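Local coordinates for clostripain-related protein (Bacteroides thetaiotaomicron, PDB 6N9J) that probably cleaves peptide bonds as a secreted cysteine protease of the clostripain (C11) family, held here in complex with an irreversible, covalent peptide inhibitor, at residues E36-V41 with N46-Y51; G106-S111 with A191-V196; D280-N285 with K334-D339. One frame throughout, in Å; residues are numbered along the deposited sequence.

In the fold
All three contacts reach the same mixed beta sheet, following one another along the chain without overlap. Interactions 1 and 2 are buried neighbours, with centres about 11 Å apart. The first closes the crossover from helix 24-37 to strand 46-53; the second sets helix 193-200 on strand 105-110. Glu36 packs against Glu194 between them, so the two helices cover adjoining parts of the sheet. Interaction 3 is a surface contact on edge strand 333-337, its centre about 24 Å from that of interaction 2 and about 35 Å from that of interaction 1, across the chain's centre. Interaction 2 lies beside the inhibitor, through Trp110, whereas interactions 1 and 3 are packing contacts farther out.

Interaction 1: E36-V41 with N46-Y51; sequences EGMQSV and NNLLVY
Met38 lays its sulfur over the side chain of Leu48, SD standing 3.5 Å from Leu48 CD2 and 3.8 Å from Leu48 CB. The pair belongs to a beta-alpha-beta crossover: strand 9-18 leads into helix 24-37, and a short turn then returns the chain to strand 46-53, parallel to the first. Met38 lies in the 3-10 segment 38-40, and its CB does not aim straight at the strand. Bends at chi2 (-61°) and chi3 (-60°) fold the chain round until the sulfur meets Leu48, a route that an unbranched, flexible methionine can take. Leu48 is also covered by Leu63 and by Val197 of helix 193-200, which suits a branched apolar residue. Val41, buried and with its CB directed at the strand, suits a compact apolar side chain; its CG1 lies obliquely against Asn46, 3.8 Å from both CB and ND2. Asn46, partly exposed at the start of the strand, uses that same ND2 for a weak hydrogen bond to Asp42 O within the connection. Lys65 NZ is hydrogen-bonded to the carbonyl oxygens of Met38 and Val41, and Val41 N donates a hydrogen bond to Met38 O at 3.0 Å.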
# COMPACT_ATOMS: atom_id res chain seq x y z
N GLU A 36 19.94 -9.25 0.97
CA GLU A 36 20.50 -9.52 -0.35
C GLU A 36 20.44 -8.28 -1.26
O GLU A 36 21.34 -8.05 -2.06
CB GLU A 36 19.77 -10.69 -1.01
CG GLU A 36 20.35 -11.09 -2.36
CD GLU A 36 19.46 -12.05 -3.11
OE1 GLU A 36 18.52 -12.61 -2.49
OE2 GLU A 36 19.69 -12.25 -4.33
N GLY A 37 19.38 -7.49 -1.12
CA GLY A 37 19.22 -6.30 -1.93
C GLY A 37 20.20 -5.18 -1.61
O GLY A 37 20.45 -4.32 -2.44
N MET A 38 20.76 -5.20 -0.41
CA MET A 38 21.72 -4.16 -0.04
C MET A 38 23.05 -4.27 -0.79
O MET A 38 23.86 -3.34 -0.79
CB MET A 38 21.97 -4.17 1.47
CG MET A 38 20.81 -3.59 2.29
SD MET A 38 20.47 -1.88 1.89
CE MET A 38 22.03 -1.11 2.31
N GLN A 39 23.27 -5.40 -1.47
CA GLN A 39 24.49 -5.61 -2.23
C GLN A 39 24.64 -4.62 -3.39
O GLN A 39 25.75 -4.22 -3.73
CB GLN A 39 24.57 -7.05 -2.75
CG GLN A 39 24.70 -8.10 -1.65
CD GLN A 39 26.02 -8.00 -0.89
OE1 GLN A 39 26.95 -7.33 -1.33
NE2 GLN A 39 26.10 -8.68 0.25
N SER A 40 23.52 -4.23 -3.98
CA SER A 40 23.55 -3.28 -5.09
C SER A 40 23.35 -1.85 -4.60
O SER A 40 23.18 -0.94 -5.40
CB SER A 40 22.48 -3.63 -6.11
OG SER A 40 22.47 -5.02 -6.38
N VAL A 41 23.36 -1.67 -3.29
CA VAL A 41 23.14 -0.35 -2.70
C VAL A 41 24.40 0.15 -2.00
O VAL A 41 25.02 -0.60 -1.25
CB VAL A 41 21.98 -0.35 -1.69
CG1 VAL A 41 21.75 1.06 -1.15
CG2 VAL A 41 20.69 -0.89 -2.33
N ASN A 46 22.95 5.94 1.59
CA ASN A 46 21.61 5.39 1.63
C ASN A 46 21.36 4.60 2.91
O ASN A 46 22.14 3.70 3.26
CB ASN A 46 21.36 4.50 0.41
CG ASN A 46 21.55 5.25 -0.90
OD1 ASN A 46 20.92 6.27 -1.14
ND2 ASN A 46 22.44 4.74 -1.76
N ASN A 47 20.29 4.94 3.63
CA ASN A 47 19.96 4.26 4.87
C ASN A 47 18.68 3.42 4.78
O ASN A 47 17.58 3.95 4.66
CB ASN A 47 19.81 5.28 6.01
CG ASN A 47 20.93 6.31 6.02
OD1 ASN A 47 22.08 6.00 6.34
ND2 ASN A 47 20.59 7.54 5.70
N LEU A 48 18.84 2.10 4.82
CA LEU A 48 17.70 1.20 4.89
C LEU A 48 17.44 0.80 6.35
O LEU A 48 18.21 0.03 6.93
CB LEU A 48 17.93 -0.04 4.03
CG LEU A 48 16.76 -1.04 3.98
CD1 LEU A 48 15.49 -0.39 3.43
CD2 LEU A 48 17.18 -2.25 3.15
N LEU A 49 16.37 1.33 6.92
CA LEU A 49 15.98 1.04 8.30
C LEU A 49 14.80 0.06 8.31
O LEU A 49 13.96 0.08 7.43
CB LEU A 49 15.61 2.33 9.04
CG LEU A 49 16.77 3.18 9.62
CD1 LEU A 49 17.94 3.37 8.67
CD2 LEU A 49 16.27 4.54 10.07
N VAL A 50 14.77 -0.83 9.29
CA VAL A 50 13.68 -1.79 9.39
C VAL A 50 13.19 -1.85 10.82
O VAL A 50 13.97 -2.16 11.75
CB VAL A 50 14.11 -3.22 8.93
CG1 VAL A 50 12.91 -4.16 8.92
CG2 VAL A 50 14.78 -3.19 7.57
N TYR A 51 11.91 -1.52 11.01
CA TYR A 51 11.22 -1.77 12.27
C TYR A 51 10.46 -3.08 12.16
O TYR A 51 9.56 -3.22 11.33
CB TYR A 51 10.26 -0.64 12.63
CG TYR A 51 9.38 -1.00 13.81
CD1 TYR A 51 9.85 -0.90 15.11
CD2 TYR A 51 8.07 -1.47 13.61
CE1 TYR A 51 9.05 -1.25 16.19
CE2 TYR A 51 7.27 -1.82 14.68
CZ TYR A 51 7.75 -1.70 15.96
OH TYR A 51 6.95 -2.05 17.03

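Interaction 2: G106-S111 with A191-V196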
# COMPACT_ATOMS: atom_id res chain seq x y z
N GLY A 106 11.64 7.76 2.14
CA GLY A 106 10.64 6.81 1.69
C GLY A 106 10.21 5.93 2.85
O GLY A 106 10.91 5.86 3.88
N VAL A 107 9.08 5.26 2.69
CA VAL A 107 8.58 4.37 3.74
C VAL A 107 7.78 3.22 3.12
O VAL A 107 7.09 3.40 2.11
CB VAL A 107 7.71 5.13 4.77
CG1 VAL A 107 6.46 5.69 4.13
CG2 VAL A 107 7.35 4.24 5.97
N VAL A 108 7.89 2.05 3.74
CA VAL A 108 7.11 0.88 3.32
C VAL A 108 6.25 0.41 4.49
O VAL A 108 6.79 0.12 5.57
CB VAL A 108 8.00 -0.28 2.85
CG1 VAL A 108 7.16 -1.42 2.30
CG2 VAL A 108 9.01 0.21 1.81
N PHE A 109 4.93 0.37 4.30
CA PHE A 109 4.05 -0.15 5.34
C PHE A 109 3.70 -1.59 5.04
O PHE A 109 2.95 -1.85 4.12
CB PHE A 109 2.78 0.69 5.47
CG PHE A 109 3.03 2.06 6.04
CD1 PHE A 109 3.38 2.20 7.37
CD2 PHE A 109 2.93 3.19 5.25
CE1 PHE A 109 3.62 3.46 7.90
CE2 PHE A 109 3.16 4.44 5.77
CZ PHE A 109 3.51 4.58 7.09
N TRP A 110 4.25 -2.49 5.85
CA TRP A 110 4.14 -3.94 5.67
C TRP A 110 3.19 -4.54 6.70
O TRP A 110 3.52 -4.59 7.89
CB TRP A 110 5.54 -4.55 5.79
CG TRP A 110 5.78 -6.01 5.45
CD1 TRP A 110 6.57 -6.48 4.44
CD2 TRP A 110 5.33 -7.16 6.18
NE1 TRP A 110 6.61 -7.85 4.47
CE2 TRP A 110 5.87 -8.30 5.52
CE3 TRP A 110 4.51 -7.35 7.30
CZ2 TRP A 110 5.62 -9.60 5.96
CZ3 TRP A 110 4.26 -8.65 7.73
CH2 TRP A 110 4.81 -9.75 7.06
N SER A 111 2.01 -4.99 6.26
CA SER A 111 1.03 -5.60 7.15
C SER A 111 -0.22 -6.02 6.40
O SER A 111 -0.23 -6.07 5.16
CB SER A 111 0.61 -4.63 8.27
OG SER A 111 0.04 -5.33 9.35
N ALA A 191 6.47 -8.06 -1.44
CA ALA A 191 7.50 -7.64 -2.38
C ALA A 191 8.66 -8.62 -2.43
O ALA A 191 8.97 -9.29 -1.45
CB ALA A 191 8.01 -6.24 -2.01
N PRO A 192 9.28 -8.72 -3.61
CA PRO A 192 10.60 -9.33 -3.83
C PRO A 192 11.70 -8.32 -3.47
O PRO A 192 12.25 -7.62 -4.34
CB PRO A 192 10.59 -9.65 -5.32
CG PRO A 192 9.71 -8.56 -5.91
CD PRO A 192 8.64 -8.33 -4.88
N TYR A 193 12.04 -8.26 -2.18
CA TYR A 193 12.87 -7.17 -1.68
C TYR A 193 14.31 -7.27 -2.15
O TYR A 193 15.10 -6.36 -1.90
CB TYR A 193 12.81 -7.12 -0.16
CG TYR A 193 11.53 -6.52 0.34
CD1 TYR A 193 11.33 -5.14 0.28
CD2 TYR A 193 10.51 -7.31 0.84
CE1 TYR A 193 10.16 -4.57 0.71
CE2 TYR A 193 9.32 -6.74 1.28
CZ TYR A 193 9.15 -5.37 1.21
OH TYR A 193 7.99 -4.77 1.63
N GLU A 194 14.64 -8.36 -2.83
CA GLU A 194 15.97 -8.47 -3.41
C GLU A 194 16.13 -7.56 -4.64
O GLU A 194 17.25 -7.23 -5.01
CB GLU A 194 16.28 -9.93 -3.78
CG GLU A 194 15.56 -10.44 -5.01
CD GLU A 194 14.16 -10.98 -4.74
OE1 GLU A 194 13.59 -10.77 -3.64
OE2 GLU A 194 13.63 -11.64 -5.66
N VAL A 195 15.02 -7.16 -5.26
CA VAL A 195 15.09 -6.18 -6.35
C VAL A 195 14.33 -4.89 -6.05
O VAL A 195 14.61 -3.86 -6.64
CB VAL A 195 14.57 -6.75 -7.69
CG1 VAL A 195 15.64 -7.62 -8.36
CG2 VAL A 195 13.23 -7.51 -7.51
N VAL A 196 13.40 -4.92 -5.11
CA VAL A 196 12.71 -3.70 -4.69
C VAL A 196 13.63 -2.78 -3.86
O VAL A 196 13.57 -1.55 -4.00
CB VAL A 196 11.43 -4.01 -3.90
CG1 VAL A 196 10.95 -2.79 -3.12
CG2 VAL A 196 10.33 -4.50 -4.84
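This is a buried helix-on-sheet contact, in which the first turn of helix 193-200 meets strand 105-110 deep in the alpha/beta sandwich that is characteristic of the caspase-like peptidases of clan CD. Tyr193 carries the helix side alone, and it meets two residues of the strand, Val108 and Trp110, whose side chains leave the same face of the sheet. A tyrosine suits the place because it is long enough to span from helix to sheet while bringing a polar group to its end. Tyr193 OH comes 3.5 Å from Val108 CG1, a compact methyl suited to a crowded central strand, and 3.6 Å from Trp110 CD1, reaching the indole at its edge and in its plane. In Trp110, chi1 of -171° carries the indole out from the strand toward the helix, and chi2 of 116° brings CD1 to the tyrosine, 4.2 Å from Tyr193 CE2. Each polar end is satisfied by an aspartate of another element: Tyr193 OH is hydrogen-bonded to Asp159 OD2 on strand 155-159, and Trp110 NE1 to Asp30 OD2 on helix 24-37. The indole is large enough to pack also on a modified side chain of the bound peptide, which places this contact beside the inhibitor. Ala191 is small enough to lie over one face of the Tyr193 ring, CB 3.5 Å above the plane and offset toward the rim. Pro192 occupies the N-cap, and its O accepts both Val195 N and Val196 N, each at 3.0 Å and from opposite faces of the carbonyl plane.

Interaction 3: D280-N285 with K334-D339; sequences DPLREN and KMVSMD
Lys334, the first residue of the 334-339 segment, lays its aliphatic chain across Leu282. Its CG takes the position between backbone N and carbonyl carbon (chi1 70°), and beyond it the chain runs extended, bringing CG to 4.1 Å from Leu282 CD1 and CE to 4.0 Å from Leu282 CD2. Lysine fits this exposed place because its methylenes can cover a leucine, though contact with a crystal neighbour may influence its shape; Tyr328 touches both residues. The CB of Met335 points away from the loop, and its side chain touches Asn323 of strand 315-327. Val336 then faces the loop: CG1 lies 3.8 Å from Pro281 CG, while CG2 meets both Leu282 CD1 (4.1 Å) and Pro281 CG, the two branches spreading over both residues. Pro281 and Leu282 are the middle residues of a type I beta turn, where proline's ring restricts phi to near the value (-75° here) that the first place needs. The strand ends at Ser337, whose OG receives a weak hydrogen bond from Asp339 N. Arg283 NH1 bonds to Thr327 OG1 of strand 315-327, but between the two segments the contact is van der Waals packing, without directional bonds.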
# COMPACT_ATOMS: atom_id res chain seq x y z
N ASP A 280 -12.70 -7.10 -4.78
CA ASP A 280 -12.98 -8.16 -3.80
C ASP A 280 -14.28 -8.91 -4.13
O ASP A 280 -15.25 -8.85 -3.37
CB ASP A 280 -13.05 -7.57 -2.38
CG ASP A 280 -14.12 -6.48 -2.25
OD1 ASP A 280 -14.51 -5.90 -3.29
OD2 ASP A 280 -14.54 -6.20 -1.10
N PRO A 281 -14.31 -9.63 -5.27
CA PRO A 281 -15.56 -10.20 -5.76
C PRO A 281 -16.02 -11.43 -4.98
O PRO A 281 -17.17 -11.85 -5.10
CB PRO A 281 -15.23 -10.58 -7.21
CG PRO A 281 -13.77 -10.88 -7.18
CD PRO A 281 -13.16 -10.00 -6.13
N LEU A 282 -15.13 -12.01 -4.18
CA LEU A 282 -15.46 -13.24 -3.48
C LEU A 282 -15.82 -12.93 -2.03
O LEU A 282 -16.17 -13.82 -1.27
CB LEU A 282 -14.30 -14.23 -3.55
CG LEU A 282 -13.65 -14.41 -4.93
CD1 LEU A 282 -12.52 -15.41 -4.84
CD2 LEU A 282 -14.69 -14.84 -5.97
N ARG A 283 -15.72 -11.65 -1.67
CA ARG A 283 -16.04 -11.20 -0.32
C ARG A 283 -17.15 -10.13 -0.32
O ARG A 283 -18.20 -10.33 -0.92
CB ARG A 283 -14.78 -10.68 0.38
CG ARG A 283 -13.75 -11.77 0.65
CD ARG A 283 -12.44 -11.20 1.19
NE ARG A 283 -11.49 -12.25 1.56
CZ ARG A 283 -11.11 -12.52 2.80
NH1 ARG A 283 -10.26 -13.51 3.04
NH2 ARG A 283 -11.56 -11.79 3.82
N GLU A 284 -16.91 -8.99 0.33
CA GLU A 284 -17.98 -8.02 0.56
C GLU A 284 -18.29 -7.10 -0.64
O GLU A 284 -19.25 -6.34 -0.59
CB GLU A 284 -17.65 -7.17 1.79
N ASN A 285 -17.48 -7.17 -1.70
CA ASN A 285 -17.66 -6.32 -2.88
C ASN A 285 -17.59 -4.84 -2.49
O ASN A 285 -18.38 -4.01 -2.95
CB ASN A 285 -18.98 -6.64 -3.60
CG ASN A 285 -18.90 -7.92 -4.42
OD1 ASN A 285 -18.58 -8.99 -3.90
ND2 ASN A 285 -19.19 -7.81 -5.70
N LYS A 334 -9.31 -18.56 -5.32
CA LYS A 334 -9.18 -18.95 -6.72
C LYS A 334 -8.70 -17.75 -7.54
O LYS A 334 -8.65 -16.63 -7.03
CB LYS A 334 -10.52 -19.48 -7.26
CG LYS A 334 -11.60 -18.42 -7.43
CD LYS A 334 -12.71 -18.91 -8.36
CE LYS A 334 -13.82 -17.88 -8.50
NZ LYS A 334 -14.89 -18.32 -9.44
N MET A 335 -8.33 -18.00 -8.79
CA MET A 335 -7.95 -16.93 -9.72
C MET A 335 -9.18 -16.14 -10.17
O MET A 335 -10.22 -16.72 -10.43
CB MET A 335 -7.22 -17.50 -10.94
CG MET A 335 -5.98 -18.32 -10.60
SD MET A 335 -4.70 -17.38 -9.74
CE MET A 335 -4.23 -16.23 -11.02
N VAL A 336 -9.05 -14.82 -10.25
CA VAL A 336 -10.13 -13.96 -10.72
C VAL A 336 -9.64 -13.03 -11.84
O VAL A 336 -8.52 -12.53 -11.79
CB VAL A 336 -10.70 -13.11 -9.56
CG1 VAL A 336 -11.69 -12.07 -10.08
CG2 VAL A 336 -11.32 -14.02 -8.50
N SER A 337 -10.46 -12.81 -12.86
CA SER A 337 -10.06 -11.99 -14.00
C SER A 337 -9.86 -10.52 -13.61
O SER A 337 -10.69 -9.94 -12.90
CB SER A 337 -11.09 -12.10 -15.12
OG SER A 337 -10.71 -11.35 -16.26
N MET A 338 -8.75 -9.92 -14.05
CA MET A 338 -8.50 -8.50 -13.81
C MET A 338 -8.87 -7.65 -15.04
O MET A 338 -8.43 -6.51 -15.17
CB MET A 338 -7.03 -8.26 -13.42
CG MET A 338 -6.68 -8.74 -12.00
SD MET A 338 -7.55 -7.87 -10.68
CE MET A 338 -8.45 -9.21 -9.90
N ASP A 339 -9.68 -8.22 -15.93
CA ASP A 339 -10.16 -7.50 -17.10
C ASP A 339 -10.90 -6.22 -16.69
O ASP A 339 -11.88 -6.28 -15.95
CB ASP A 339 -11.07 -8.40 -17.93
CG ASP A 339 -11.52 -7.75 -19.21
OD1 ASP A 339 -10.77 -7.82 -20.21
OD2 ASP A 339 -12.63 -7.17 -19.22